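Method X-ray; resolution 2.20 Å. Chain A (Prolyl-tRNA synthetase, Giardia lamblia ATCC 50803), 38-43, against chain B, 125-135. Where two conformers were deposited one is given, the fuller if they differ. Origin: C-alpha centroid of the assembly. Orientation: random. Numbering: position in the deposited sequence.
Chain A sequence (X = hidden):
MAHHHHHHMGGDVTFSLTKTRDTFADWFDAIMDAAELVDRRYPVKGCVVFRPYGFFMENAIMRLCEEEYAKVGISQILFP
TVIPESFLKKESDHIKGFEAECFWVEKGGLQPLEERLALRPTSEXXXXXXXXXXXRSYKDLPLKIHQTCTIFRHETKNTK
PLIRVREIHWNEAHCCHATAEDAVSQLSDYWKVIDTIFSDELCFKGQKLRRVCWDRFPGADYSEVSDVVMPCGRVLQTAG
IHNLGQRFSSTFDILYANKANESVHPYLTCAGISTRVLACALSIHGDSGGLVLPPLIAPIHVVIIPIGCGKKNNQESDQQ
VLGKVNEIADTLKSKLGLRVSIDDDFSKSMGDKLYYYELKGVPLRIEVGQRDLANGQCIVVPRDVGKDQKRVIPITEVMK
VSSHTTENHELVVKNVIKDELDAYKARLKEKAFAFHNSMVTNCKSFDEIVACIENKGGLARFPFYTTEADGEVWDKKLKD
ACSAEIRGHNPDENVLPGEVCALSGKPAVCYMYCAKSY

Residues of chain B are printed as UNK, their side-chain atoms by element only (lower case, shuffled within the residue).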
# COMPACT_ATOMS: atom_id res chain seq x y z
N VAL A 38 -3.84 12.36 -12.62
CA VAL A 38 -3.86 11.11 -13.36
C VAL A 38 -3.42 11.36 -14.79
O VAL A 38 -3.27 12.51 -15.21
CB VAL A 38 -5.27 10.50 -13.38
CG1 VAL A 38 -5.73 10.15 -11.96
CG2 VAL A 38 -6.24 11.43 -14.06
N ASP A 39 -3.22 10.28 -15.55
CA ASP A 39 -2.93 10.40 -16.98
C ASP A 39 -3.85 9.48 -17.79
O ASP A 39 -3.72 8.26 -17.73
CB ASP A 39 -1.46 10.11 -17.26
CG ASP A 39 -0.97 10.78 -18.52
OD1 ASP A 39 -1.73 10.75 -19.50
OD2 ASP A 39 0.15 11.33 -18.54
N ARG A 40 -4.76 10.09 -18.54
CA ARG A 40 -5.74 9.37 -19.36
C ARG A 40 -5.14 8.84 -20.66
O ARG A 40 -5.80 8.09 -21.38
CB ARG A 40 -6.92 10.28 -19.72
CG ARG A 40 -7.70 10.80 -18.54
CD ARG A 40 -8.92 11.61 -19.00
NE ARG A 40 -10.03 10.77 -19.43
CZ ARG A 40 -11.30 11.15 -19.39
NH1 ARG A 40 -12.26 10.32 -19.78
NH2 ARG A 40 -11.62 12.36 -18.94
N ARG A 41 -3.91 9.25 -20.98
CA ARG A 41 -3.29 8.90 -22.25
C ARG A 41 -2.72 7.49 -22.29
O ARG A 41 -2.16 7.08 -23.29
CB ARG A 41 -2.20 9.94 -22.61
CG ARG A 41 -2.73 11.39 -22.67
CD ARG A 41 -1.61 12.41 -22.90
NE ARG A 41 -0.70 12.48 -21.75
CZ ARG A 41 0.36 13.28 -21.66
NH1 ARG A 41 0.67 14.10 -22.65
NH2 ARG A 41 1.11 13.26 -20.58
N TYR A 42 -2.85 6.75 -21.19
CA TYR A 42 -2.55 5.33 -21.19
C TYR A 42 -3.61 4.68 -22.08
O TYR A 42 -4.80 4.82 -21.79
CB TYR A 42 -2.62 4.77 -19.77
CG TYR A 42 -2.01 3.39 -19.64
CD1 TYR A 42 -0.63 3.23 -19.55
CD2 TYR A 42 -2.81 2.26 -19.60
CE1 TYR A 42 -0.06 1.96 -19.43
CE2 TYR A 42 -2.25 0.99 -19.48
CZ TYR A 42 -0.88 0.85 -19.39
OH TYR A 42 -0.32 -0.40 -19.28
N PRO A 43 -3.19 4.01 -23.18
CA PRO A 43 -4.15 3.64 -24.23
C PRO A 43 -4.94 2.35 -24.00
O PRO A 43 -5.11 1.55 -24.92
CB PRO A 43 -3.26 3.52 -25.48
CG PRO A 43 -1.98 3.01 -24.95
CD PRO A 43 -1.82 3.64 -23.56
N UNK B 125 7.83 -1.54 -20.32
CA UNK B 125 7.22 -1.16 -21.60
C UNK B 125 6.08 -0.16 -21.42
O UNK B 125 5.92 0.76 -22.22
c UNK B 125 6.75 -2.40 -22.40
c UNK B 125 7.92 -3.30 -22.77
o UNK B 125 5.81 -3.16 -21.63
N UNK B 126 5.32 -0.33 -20.35
CA UNK B 126 4.21 0.55 -20.01
C UNK B 126 4.70 1.89 -19.48
O UNK B 126 4.25 2.94 -19.92
c UNK B 126 3.28 -0.13 -19.00
N UNK B 127 5.66 1.85 -18.56
CA UNK B 127 6.16 3.07 -17.95
C UNK B 127 6.94 3.95 -18.93
O UNK B 127 6.76 5.16 -18.94
c UNK B 127 6.86 1.56 -14.46
c UNK B 127 7.79 4.03 -16.25
c UNK B 127 6.13 2.27 -15.57
c UNK B 127 7.03 2.77 -16.70
N UNK B 128 7.78 3.35 -19.77
CA UNK B 128 8.59 4.13 -20.71
C UNK B 128 7.76 4.69 -21.87
O UNK B 128 8.08 5.75 -22.40
c UNK B 128 12.19 1.10 -19.17
c UNK B 128 11.32 2.77 -17.68
c UNK B 128 11.46 1.64 -20.22
c UNK B 128 9.82 3.34 -21.17
o UNK B 128 12.83 1.14 -16.86
c UNK B 128 10.64 2.76 -20.02
c UNK B 128 10.59 3.31 -18.74
c UNK B 128 12.12 1.67 -17.91
N UNK B 129 6.67 4.02 -22.23
CA UNK B 129 5.69 4.60 -23.16
C UNK B 129 5.12 5.89 -22.58
O UNK B 129 4.87 6.84 -23.32
c UNK B 129 4.55 3.62 -23.46
o UNK B 129 5.04 2.44 -24.08
N UNK B 130 4.91 5.94 -21.26
CA UNK B 130 4.46 7.18 -20.61
C UNK B 130 5.60 8.19 -20.40
O UNK B 130 5.37 9.38 -20.54
c UNK B 130 3.73 6.90 -19.30
s UNK B 130 1.23 6.73 -20.64
c UNK B 130 2.46 6.05 -19.49
c UNK B 130 0.83 8.27 -19.80
N UNK B 131 6.80 7.73 -20.08
CA UNK B 131 7.97 8.65 -20.00
C UNK B 131 8.15 9.44 -21.30
O UNK B 131 8.55 10.61 -21.28
c UNK B 131 9.84 6.72 -15.57
c UNK B 131 10.89 6.64 -16.49
c UNK B 131 8.40 7.53 -17.34
c UNK B 131 10.69 7.01 -17.82
c UNK B 131 9.45 7.48 -18.26
c UNK B 131 9.26 7.87 -19.71
c UNK B 131 8.59 7.16 -16.00
N UNK B 132 7.85 8.80 -22.42
CA UNK B 132 7.91 9.44 -23.75
C UNK B 132 7.05 10.69 -23.82
O UNK B 132 7.39 11.65 -24.51
o UNK B 132 7.78 8.92 -26.12
c UNK B 132 7.45 8.45 -24.83
N UNK B 133 5.92 10.67 -23.12
CA UNK B 133 5.02 11.82 -23.05
C UNK B 133 5.43 12.82 -21.97
O UNK B 133 5.36 14.03 -22.18
c UNK B 133 3.09 10.33 -23.86
n UNK B 133 2.04 7.61 -24.50
c UNK B 133 1.20 8.83 -24.57
c UNK B 133 1.67 9.87 -23.56
c UNK B 133 3.59 11.34 -22.81
N UNK B 134 5.88 12.32 -20.82
CA UNK B 134 6.24 13.19 -19.69
C UNK B 134 7.59 13.91 -19.85
O UNK B 134 7.82 14.94 -19.22
c UNK B 134 5.61 9.85 -16.37
c UNK B 134 3.37 10.34 -17.13
c UNK B 134 4.94 11.73 -18.05
c UNK B 134 5.08 8.84 -15.60
c UNK B 134 2.83 9.33 -16.35
c UNK B 134 3.70 12.06 -18.51
c UNK B 134 3.70 8.58 -15.60
c UNK B 134 6.25 12.40 -18.39
n UNK B 134 2.75 11.24 -17.97
c UNK B 134 4.75 10.63 -17.16
N UNK B 135 8.47 13.36 -20.68
CA UNK B 135 9.81 13.89 -20.85
C UNK B 135 9.93 14.57 -22.21
O UNK B 135 9.94 13.90 -23.23
c UNK B 135 10.77 12.06 -19.41
c UNK B 135 10.87 12.78 -20.76
c UNK B 135 12.26 13.33 -20.99

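Position 125 of chain B carries one carbon bearing an oxygen and a second carbon. This beta-branched hydroxyl pattern is threonine, and its side chain is out of reach of the chain A stretch: B:Thr125. Position 126 has a single side-chain carbon, CB, which lies 3.6 Å from A:Tyr42 OH and 4.0 Å from A:Tyr42 CE1, near the plane of the ring; one carbon means alanine, B:Ala126. Position 127 has four carbons forked at the first, one arm two carbons long, and its CA-to-CB bond points away from chain A. That is B:Ile127.

At position 128 one carbon leads to a ring of six carbons bearing an oxygen, the pattern of tyrosine; B:Tyr128 is out of reach of the contact. Position 129 has one carbon and one oxygen, hence B:Ser129. Although its CA-to-CB bond points toward chain A, the closest side-chain approach is B:Ser129 CB to A:Tyr42 CE1, 6.3 Å, too far for contact, and OG donates a hydrogen bond to B:Thr125 O (2.7 Å).

Position 130 shows an unbranched run of two carbons, a sulfur and a terminal carbon; the terminal carbon reaches the A:Asp39 carboxylate and the sulfur the edge of the A:Tyr42 ring. Only methionine supplies this run. In B:Met130 all three chi angles are m, and CE lies 3.3 Å from A:Asp39 CG. Its SD is 4.1 Å from A:Tyr42 CD1 and 5.5 Å from the ring centroid, 80° off the ring normal, so the sulfur meets the edge of the tyrosine.

Position 131, one carbon and then a six-carbon ring without oxygen, is B:Phe131; position 132, one carbon and one oxygen, is B:Ser132. Both are out of reach. Position 133 has four carbons in a row ending in nitrogen, with CB over one face of the A:Arg41 guanidinium; the chain is the signature of lysine. B:Lys133 places CB 3.8 Å from A:Arg41 NH2, while its NZ turns back along the helix to make a weak hydrogen bond with B:Ser129 O (3.2 Å).

Position 134 has one carbon followed by fused five- and six-membered rings holding eight carbons and one nitrogen, and the ring nitrogen meets A:Asp39 OD2; the fused rings identify tryptophan. From B:Trp134, NE1 donates to A:Asp39 OD2 at 2.7 Å with an N-H...acceptor angle of 177°, a short and nearly linear hydrogen bond. Position 135, one carbon carrying two more, is B:Val135; it is out of reach and the first residue to leave helical phi/psi.

The contact is organized around the A:Asp39 carboxylate. Its OD1 accepts hydrogen bonds from A:Arg41 N and A:Arg41 NE, both at 3.0 Å, and OD2 receives A:Arg41 NH2, also at 3.0 Å, in a salt bridge. The same OD2 takes the indole N-H, so one oxygen joins an ion pair within chain A to the helix of chain B. Held by its two bonds to the A:Asp39 carboxylate, the guanidinium brings A:Arg41 NH2 to 3.5 Å from B:Trp134 CD1. Beside this polar cluster, B:Met130 and B:Ala126 pack along the edge of A:Tyr42, and the two stretches together bury 365 Å².

Chain B (125-135) TAIYSMFSKWV
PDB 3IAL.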